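Oxidoreductase (Methanosarcina mazei, PDB 3KA7) binds flavin-adenine dinucleotide and, judging from its family of flavin-containing amine oxidoreductases, probably catalyses a flavin-dependent redox reaction. Local coordinates at residues Met56-Pro61 / Gly405-Glu410; Gly62-Cys67 / Val412-Met417. All coordinates share one frame; numbering follows the deposited sequence.

Contact 1. Residues Met56-Pro61 / Gly405-Glu410. With FAD (flavin-adenine dinucleotide), chain B.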
HETATM    1  N   MSE A  56       7.666   3.165   3.798  1.00 11.15           N
HETATM    2  CA  MSE A  56       7.202   4.518   3.535  1.00 12.04           C
HETATM    3  C   MSE A  56       5.697   4.625   3.748  1.00 12.26           C
HETATM    4  O   MSE A  56       4.955   3.691   3.410  1.00 12.59           O
HETATM    5  CB  MSE A  56       7.590   4.902   2.098  1.00 12.42           C
HETATM    6  CG  MSE A  56       7.303   6.331   1.704  1.00 14.76           C
HETATM    7 SE   MSE A  56       8.045   6.718  -0.041  1.00 17.11          SE
HETATM    8  CE  MSE A  56       9.749   7.459   0.584  1.00 18.07           C
ATOM      9  N   LEU A  57       5.258   5.740   4.336  1.00 11.75           N
ATOM     10  CA  LEU A  57       3.835   6.063   4.486  1.00 12.18           C
ATOM     11  C   LEU A  57       3.434   7.082   3.418  1.00 12.01           C
ATOM     12  O   LEU A  57       4.109   8.103   3.246  1.00 12.20           O
ATOM     13  CB  LEU A  57       3.546   6.661   5.868  1.00 12.65           C
ATOM     14  CG  LEU A  57       3.871   5.810   7.104  1.00 13.81           C
ATOM     15  CD1 LEU A  57       3.404   6.507   8.387  1.00 16.67           C
ATOM     16  CD2 LEU A  57       3.261   4.437   6.998  1.00 17.68           C
ATOM     17  N   PRO A  58       2.339   6.810   2.695  1.00 12.02           N
ATOM     18  CA  PRO A  58       1.914   7.692   1.607  1.00 12.12           C
ATOM     19  C   PRO A  58       1.681   9.144   2.050  1.00 12.35           C
ATOM     20  O   PRO A  58       1.981  10.086   1.290  1.00 12.72           O
ATOM     21  CB  PRO A  58       0.608   7.046   1.136  1.00 12.27           C
ATOM     22  CG  PRO A  58       0.818   5.595   1.410  1.00 12.94           C
ATOM     23  CD  PRO A  58       1.534   5.574   2.746  1.00 11.96           C
ATOM     24  N   ASN A  59       1.149   9.335   3.253  1.00 12.15           N
ATOM     25  CA  ASN A  59       0.920  10.688   3.761  1.00 12.59           C
ATOM     26  C   ASN A  59       1.819  11.044   4.946  1.00 12.42           C
ATOM     27  O   ASN A  59       1.533  11.987   5.697  1.00 11.96           O
ATOM     28  CB  ASN A  59      -0.551  10.901   4.127  1.00 12.96           C
ATOM     29  CG  ASN A  59      -1.484  10.824   2.931  1.00 14.88           C
ATOM     30  OD1 ASN A  59      -2.335   9.942   2.861  1.00 18.18           O
ATOM     31  ND2 ASN A  59      -1.363  11.774   2.002  1.00 15.00           N
ATOM     32  N   GLY A  60       2.890  10.275   5.120  1.00 12.28           N
ATOM     33  CA  GLY A  60       3.940  10.607   6.088  1.00 12.79           C
ATOM     34  C   GLY A  60       3.407  10.822   7.489  1.00 13.34           C
ATOM     35  O   GLY A  60       2.565  10.054   7.960  1.00 13.13           O
ATOM     36  N   PRO A  61       3.894  11.876   8.169  1.00 13.88           N
ATOM     37  CA  PRO A  61       3.484  12.135   9.543  1.00 14.45           C
ATOM     38  C   PRO A  61       2.111  12.774   9.665  1.00 14.80           C
ATOM     39  O   PRO A  61       1.639  12.968  10.780  1.00 15.04           O
ATOM     40  CB  PRO A  61       4.552  13.118  10.042  1.00 14.51           C
ATOM     41  CG  PRO A  61       4.966  13.849   8.834  1.00 14.89           C
ATOM     42  CD  PRO A  61       4.959  12.801   7.730  1.00 13.80           C
ATOM     43  N   GLY A 405     -10.227   6.386  -1.183  1.00 16.37           N
ATOM     44  CA  GLY A 405      -9.377   7.559  -1.379  1.00 16.37           C
ATOM     45  C   GLY A 405      -8.050   7.565  -0.645  1.00 16.62           C
ATOM     46  O   GLY A 405      -7.222   8.443  -0.883  1.00 17.07           O
ATOM     47  N   GLY A 406      -7.835   6.610   0.260  1.00 16.39           N
ATOM     48  CA  GLY A 406      -6.526   6.477   0.919  1.00 15.56           C
ATOM     49  C   GLY A 406      -5.559   5.611   0.123  1.00 15.22           C
ATOM     50  O   GLY A 406      -5.916   4.505  -0.295  1.00 15.63           O
ATOM     51  N   ILE A 407      -4.346   6.111  -0.112  1.00 14.59           N
ATOM     52  CA  ILE A 407      -3.317   5.325  -0.796  1.00 14.04           C
ATOM     53  C   ILE A 407      -2.820   4.249   0.173  1.00 13.68           C
ATOM     54  O   ILE A 407      -2.426   4.572   1.297  1.00 13.23           O
ATOM     55  CB  ILE A 407      -2.111   6.214  -1.176  1.00 14.39           C
ATOM     56  CG1 ILE A 407      -2.504   7.281  -2.197  1.00 14.90           C
ATOM     57  CG2 ILE A 407      -0.974   5.382  -1.736  1.00 14.54           C
ATOM     58  CD1 ILE A 407      -1.343   8.225  -2.568  1.00 16.09           C
ATOM     59  N   GLU A 408      -2.868   2.982  -0.239  1.00 12.70           N
ATOM     60  CA  GLU A 408      -2.169   1.911   0.485  1.00 12.35           C
ATOM     61  C   GLU A 408      -2.497   1.880   1.985  1.00 11.47           C
ATOM     62  O   GLU A 408      -3.664   1.799   2.350  1.00 11.04           O
ATOM     63  CB  GLU A 408      -0.656   2.012   0.253  1.00 12.62           C
ATOM     64  CG  GLU A 408      -0.217   2.042  -1.229  1.00 14.84           C
ATOM     65  CD  GLU A 408      -0.394   0.707  -1.944  1.00 18.54           C
ATOM     66  OE1 GLU A 408      -0.653  -0.322  -1.275  1.00 17.66           O
ATOM     67  OE2 GLU A 408      -0.261   0.682  -3.188  1.00 20.63           O
ATOM     68  N   VAL A 409      -1.492   1.959   2.859  1.00 10.76           N
ATOM     69  CA  VAL A 409      -1.801   1.856   4.306  1.00 10.07           C
ATOM     70  C   VAL A 409      -2.646   2.994   4.889  1.00  9.85           C
ATOM     71  O   VAL A 409      -3.258   2.831   5.942  1.00  8.76           O
ATOM     72  CB  VAL A 409      -0.565   1.575   5.199  1.00 10.81           C
ATOM     73  CG1 VAL A 409       0.128   0.284   4.744  1.00 10.80           C
ATOM     74  CG2 VAL A 409       0.401   2.753   5.198  1.00  9.94           C
ATOM     75  N   GLU A 410      -2.696   4.134   4.209  1.00 10.00           N
ATOM     76  CA  GLU A 410      -3.599   5.199   4.637  1.00 10.77           C
ATOM     77  C   GLU A 410      -5.043   4.704   4.460  1.00 10.89           C
ATOM     78  O   GLU A 410      -5.906   4.907   5.324  1.00 11.14           O
ATOM     79  CB  GLU A 410      -3.343   6.493   3.851  1.00 11.19           C
ATOM     80  CG  GLU A 410      -1.882   6.950   3.804  1.00 13.80           C
ATOM     81  CD  GLU A 410      -1.298   7.352   5.155  1.00 15.10           C
ATOM     82  OE1 GLU A 410      -2.028   7.336   6.176  1.00 15.72           O
ATOM     83  OE2 GLU A 410      -0.093   7.693   5.185  1.00 16.87           O
TER
HETATM   84  PA  FAD B 500      -1.580  -8.293   5.720  1.00  9.21           P
HETATM   85  O1A FAD B 500      -2.244  -8.927   4.526  1.00 10.01           O
HETATM   86  O2A FAD B 500      -0.203  -7.713   5.497  1.00  9.81           O
HETATM   87  O5B FAD B 500      -1.499  -9.368   6.909  1.00  7.97           O
HETATM   88  C5B FAD B 500      -2.418 -10.453   6.946  1.00  5.76           C
HETATM   89  C4B FAD B 500      -1.868 -11.377   8.037  1.00  7.06           C
HETATM   90  O4B FAD B 500      -2.732 -12.472   8.268  1.00  8.95           O
HETATM   91  C3B FAD B 500      -0.506 -11.947   7.632  1.00  9.09           C
HETATM   92  O3B FAD B 500       0.463 -11.666   8.630  1.00  9.76           O
HETATM   93  C2B FAD B 500      -0.763 -13.451   7.507  1.00  9.94           C
HETATM   94  O2B FAD B 500       0.356 -14.239   7.867  1.00 11.67           O
HETATM   95  C1B FAD B 500      -1.955 -13.655   8.435  1.00  8.38           C
HETATM   96  N9A FAD B 500      -2.818 -14.795   8.099  1.00 11.42           N
HETATM   97  C8A FAD B 500      -3.271 -15.221   6.867  1.00 11.21           C
HETATM   98  N7A FAD B 500      -4.102 -16.285   7.066  1.00  9.24           N
HETATM   99  C5A FAD B 500      -4.167 -16.519   8.405  1.00 11.05           C
HETATM  100  C6A FAD B 500      -4.829 -17.474   9.163  1.00 11.31           C
HETATM  101  N6A FAD B 500      -5.681 -18.314   8.584  1.00 10.28           N
HETATM  102  N1A FAD B 500      -4.692 -17.454  10.536  1.00 11.04           N
HETATM  103  C2A FAD B 500      -3.901 -16.512  11.162  1.00 12.03           C
HETATM  104  N3A FAD B 500      -3.237 -15.567  10.408  1.00 11.10           N
HETATM  105  C4A FAD B 500      -3.375 -15.590   9.056  1.00 11.07           C
HETATM  106  N1  FAD B 500       1.895   0.367   1.497  1.00 11.04           N
HETATM  107  C2  FAD B 500       2.270   1.645   1.875  1.00 13.56           C
HETATM  108  O2  FAD B 500       1.519   2.321   2.590  1.00 12.33           O
HETATM  109  N3  FAD B 500       3.475   2.161   1.422  1.00 13.03           N
HETATM  110  C4  FAD B 500       4.301   1.414   0.599  1.00 14.43           C
HETATM  111  O4  FAD B 500       5.372   1.866   0.194  1.00 16.98           O
HETATM  112  C4X FAD B 500       3.923   0.136   0.215  1.00 12.76           C
HETATM  113  N5  FAD B 500       4.738  -0.610  -0.626  1.00 13.49           N
HETATM  114  C5X FAD B 500       4.352  -1.890  -0.987  1.00 12.24           C
HETATM  115  C6  FAD B 500       5.166  -2.659  -1.818  1.00 14.64           C
HETATM  116  C7  FAD B 500       4.793  -3.951  -2.166  1.00 13.95           C
HETATM  117  C7M FAD B 500       5.693  -4.758  -3.070  1.00 15.35           C
HETATM  118  C8  FAD B 500       3.597  -4.464  -1.682  1.00 12.91           C
HETATM  119  C8M FAD B 500       3.153  -5.852  -2.041  1.00 15.59           C
HETATM  120  C9  FAD B 500       2.774  -3.696  -0.861  1.00 11.82           C
HETATM  121  C9A FAD B 500       3.155  -2.406  -0.505  1.00 11.14           C
HETATM  122  N10 FAD B 500       2.337  -1.639   0.314  1.00 10.60           N
HETATM  123  C10 FAD B 500       2.719  -0.378   0.680  1.00 11.21           C
HETATM  124  C1' FAD B 500       1.003  -2.135   0.767  1.00  7.30           C
HETATM  125  C2' FAD B 500       1.131  -2.658   2.202  1.00  8.89           C
HETATM  126  O2' FAD B 500       2.290  -3.481   2.306  1.00  9.31           O
HETATM  127  C3' FAD B 500      -0.124  -3.450   2.556  1.00  9.53           C
HETATM  128  O3' FAD B 500      -1.272  -2.709   2.158  1.00  9.56           O
HETATM  129  C4' FAD B 500      -0.288  -3.796   4.033  1.00  8.47           C
HETATM  130  O4' FAD B 500       0.890  -4.345   4.587  1.00  8.97           O
HETATM  131  C5' FAD B 500      -1.388  -4.848   4.116  1.00  8.81           C
HETATM  132  O5' FAD B 500      -1.763  -4.957   5.468  1.00  7.02           O
HETATM  133  P   FAD B 500      -3.058  -5.780   5.875  1.00  9.21           P
HETATM  134  O1P FAD B 500      -3.713  -5.102   7.053  1.00  8.46           O
HETATM  135  O2P FAD B 500      -3.972  -6.032   4.693  1.00  8.08           O
HETATM  136  O3P FAD B 500      -2.540  -7.204   6.418  1.00 10.29           O
HETATM  137  O   HOH W   1      -3.834   8.737   0.683  1.00 17.79           O
HETATM  138  O   HOH W   2       0.146   8.786   7.781  1.00 16.03           O
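A buried carboxylate, that of Glu410, reaches into the turn Leu57-Gly60 and accepts a hydrogen bond from its backbone: Asn59 N donates to Glu410 OE2 at 2.8 Å, with an N-H...O angle of 153°. The donor comes from the anti side, 34° out of the carboxylate plane. The chain of Glu410 bends at chi2 (-65°), which sets CD 3.7 Å from Asn59 N. Gly60 N closes that turn, of type I, on Leu57 O. A water within hydrogen-bonding distance of Gly60 O and Glu410 OE2 may give the carboxylate oxygen a second donor, while Glu410 OE1 is bonded to Leu65 N of helix 64-71. The amide of Asn59 lies across the acid's chain, its OD1 3.2 Å from Glu410 CG; another water links OD1 to Ile407 N, and ND2 is held by Gly186 O.

Both segments line the FAD pocket at the pyrimidine end of the isoalloxazine, in what its five-stranded parallel sheet suggests is a Rossmann-type FAD-binding domain. Val409 N, in the first turn of helix 408-421, donates to flavin O2 at 3.0 Å, although the exact place of O2 is less certain. Met56 O takes a weak bond from flavin N3.

Pro58 lies against Ile407 and Glu410. Its CG is 3.6 Å from Ile407 CG2 and 3.4 Å from Ile407 O, and its CB packs on Glu410 CG. The side chains of Leu57 and Val409 cross at about a right angle, with Leu57 CD2 3.8 Å from Val409 CG2.

Contact 2. Residues Gly62-Cys67 / Val412-Met417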
ATOM      1  N   GLY A  62       1.473  13.106   8.544  1.00 15.04           N
ATOM      2  CA  GLY A  62       0.208  13.844   8.600  1.00 15.04           C
ATOM      3  C   GLY A  62      -1.069  13.077   8.289  1.00 15.19           C
ATOM      4  O   GLY A  62      -2.168  13.631   8.392  1.00 15.17           O
ATOM      5  N   GLY A  63      -0.949  11.810   7.906  1.00 14.47           N
ATOM      6  CA  GLY A  63      -2.106  11.100   7.346  1.00 14.45           C
ATOM      7  C   GLY A  63      -2.848  10.232   8.339  1.00 14.28           C
ATOM      8  O   GLY A  63      -2.523  10.229   9.519  1.00 14.04           O
ATOM      9  N   PRO A  64      -3.851   9.479   7.857  1.00 14.43           N
ATOM     10  CA  PRO A  64      -4.688   8.648   8.723  1.00 13.85           C
ATOM     11  C   PRO A  64      -3.900   7.648   9.564  1.00 13.52           C
ATOM     12  O   PRO A  64      -4.278   7.399  10.706  1.00 13.50           O
ATOM     13  CB  PRO A  64      -5.584   7.904   7.737  1.00 13.94           C
ATOM     14  CG  PRO A  64      -5.694   8.838   6.564  1.00 14.77           C
ATOM     15  CD  PRO A  64      -4.319   9.466   6.459  1.00 14.67           C
ATOM     16  N   LEU A  65      -2.830   7.072   9.020  1.00 12.56           N
ATOM     17  CA  LEU A  65      -2.043   6.109   9.801  1.00 13.16           C
ATOM     18  C   LEU A  65      -1.312   6.809  10.946  1.00 13.12           C
ATOM     19  O   LEU A  65      -1.382   6.374  12.103  1.00 12.04           O
ATOM     20  CB  LEU A  65      -1.063   5.332   8.925  1.00 13.37           C
ATOM     21  CG  LEU A  65      -0.268   4.267   9.694  1.00 14.51           C
ATOM     22  CD1 LEU A  65      -1.222   3.267  10.329  1.00 16.03           C
ATOM     23  CD2 LEU A  65       0.683   3.549   8.789  1.00 17.04           C
ATOM     24  N   ALA A  66      -0.631   7.907  10.625  1.00 13.45           N
ATOM     25  CA  ALA A  66       0.089   8.663  11.641  1.00 14.16           C
ATOM     26  C   ALA A  66      -0.880   9.128  12.708  1.00 14.77           C
ATOM     27  O   ALA A  66      -0.566   9.105  13.905  1.00 14.74           O
ATOM     28  CB  ALA A  66       0.826   9.857  11.022  1.00 14.63           C
ATOM     29  N   CYS A  67      -2.070   9.541  12.282  1.00 14.76           N
ATOM     30  CA  CYS A  67      -3.088   9.985  13.230  1.00 16.42           C
ATOM     31  C   CYS A  67      -3.572   8.848  14.129  1.00 15.47           C
ATOM     32  O   CYS A  67      -3.708   9.015  15.345  1.00 15.36           O
ATOM     33  CB  CYS A  67      -4.264  10.596  12.484  1.00 16.94           C
ATOM     34  SG  CYS A  67      -3.803  12.117  11.648  1.00 24.18           S
ATOM     35  N   VAL A 412      -5.819   1.511   4.514  1.00  9.46           N
ATOM     36  CA  VAL A 412      -5.993   0.485   5.532  1.00  9.62           C
ATOM     37  C   VAL A 412      -6.426   1.143   6.838  1.00 10.15           C
ATOM     38  O   VAL A 412      -7.382   0.704   7.479  1.00 10.03           O
ATOM     39  CB  VAL A 412      -4.695  -0.311   5.768  1.00  9.48           C
ATOM     40  CG1 VAL A 412      -4.842  -1.208   7.007  1.00 10.13           C
ATOM     41  CG2 VAL A 412      -4.358  -1.133   4.539  1.00  8.41           C
ATOM     42  N   ALA A 413      -5.739   2.222   7.214  1.00  9.73           N
ATOM     43  CA  ALA A 413      -6.079   2.944   8.453  1.00  9.99           C
ATOM     44  C   ALA A 413      -7.523   3.476   8.442  1.00 10.59           C
ATOM     45  O   ALA A 413      -8.265   3.307   9.417  1.00 11.05           O
ATOM     46  CB  ALA A 413      -5.083   4.077   8.679  1.00  9.54           C
ATOM     47  N   LEU A 414      -7.920   4.112   7.339  1.00 11.02           N
ATOM     48  CA  LEU A 414      -9.282   4.643   7.214  1.00 11.60           C
ATOM     49  C   LEU A 414     -10.312   3.547   7.421  1.00 11.96           C
ATOM     50  O   LEU A 414     -11.309   3.744   8.110  1.00 11.80           O
ATOM     51  CB  LEU A 414      -9.482   5.319   5.856  1.00 12.24           C
ATOM     52  CG  LEU A 414      -8.753   6.649   5.679  1.00 12.86           C
ATOM     53  CD1 LEU A 414      -8.747   7.091   4.212  1.00 13.97           C
ATOM     54  CD2 LEU A 414      -9.369   7.722   6.571  1.00 15.68           C
ATOM     55  N   GLY A 415     -10.066   2.384   6.827  1.00 11.21           N
ATOM     56  CA  GLY A 415     -10.963   1.241   7.008  1.00 11.40           C
ATOM     57  C   GLY A 415     -11.067   0.787   8.460  1.00 11.43           C
ATOM     58  O   GLY A 415     -12.163   0.536   8.956  1.00 10.99           O
ATOM     59  N   VAL A 416      -9.936   0.675   9.152  1.00 11.03           N
ATOM     60  CA  VAL A 416      -9.964   0.262  10.552  1.00 11.84           C
ATOM     61  C   VAL A 416     -10.752   1.290  11.364  1.00 12.20           C
ATOM     62  O   VAL A 416     -11.578   0.924  12.193  1.00 11.68           O
ATOM     63  CB  VAL A 416      -8.542   0.088  11.148  1.00 11.97           C
ATOM     64  CG1 VAL A 416      -8.611  -0.206  12.642  1.00 12.53           C
ATOM     65  CG2 VAL A 416      -7.788  -1.028  10.420  1.00 12.22           C
HETATM   66  N   MSE A 417     -10.521   2.575  11.092  1.00 13.02           N
HETATM   67  CA  MSE A 417     -11.251   3.638  11.797  1.00 14.24           C
HETATM   68  C   MSE A 417     -12.756   3.477  11.601  1.00 15.03           C
HETATM   69  O   MSE A 417     -13.540   3.661  12.532  1.00 15.55           O
HETATM   70  CB  MSE A 417     -10.810   5.016  11.305  1.00 14.16           C
HETATM   71  CG  MSE A 417      -9.391   5.400  11.695  1.00 16.19           C
HETATM   72 SE   MSE A 417      -8.895   7.072  10.819  1.00 24.63          SE
HETATM   73  CE  MSE A 417      -7.411   7.616  11.970  1.00 24.13           C
TER
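The backbones of the first turn of helix 64-71 and of helix 408-421 come closest at Leu65 and Ala413, whose CA atoms are 5.3 Å apart, a short spacing permitted by the small alanine side chain. This is helix-to-helix packing within what is probably a Rossmann-type FAD-binding domain of the flavin-containing amine oxidoreductase family, and no hydrogen bond crosses between the two segments. Gly63 occupies the N-cap position, and its O accepts from Cys67 N as the helix begins.

Ala413 CB points at the other backbone and rests on the Pro64-Leu65 peptide: it lies 3.8 Å from Leu65 N and 3.9 Å from Pro64 C. Beyond its CB, the side chain of Leu65 continues to Leu14 of helix 10-21 and to Val409.

Pro64 carries much of the apolar contact. The CB-CG edge of its ring meets the tip of Leu414, with CG 3.8 Å from Leu414 CD2, and the two side chains cross at a slant. Leu414 CG stands anti to its carbonyl carbon (chi1 -71°), which sets the branch point 3.9 Å from Pro64 CG.

One turn on from Ala413, the selenomethionine Met417 runs extended beyond CG, with chi2 173° and chi3 160°. Its terminal methyl CE ends 3.4 Å from Pro64 O and 4.4 Å from Cys67 CB.

The centres of contacts 1 and 2 are 8 Å apart, and the two are consecutive along the same pair of chain regions. Residues 56-61 run directly into 62-67, from the loop after strand 47-50 into helix 64-71, while 405-410 and 412-417 both draw on helix 408-421; in sequence the segments therefore alternate, with more than 340 residues between partners. The side chains of Leu57 and Leu65 touch, joining the two contacts directly. Contact 1 meets the flavin, whereas contact 2 lies beside it without meeting the flavin, and its Leu65 also touches helix 10-21. An early loop-helix unit and the C-terminal helix are thus brought together at the cofactor.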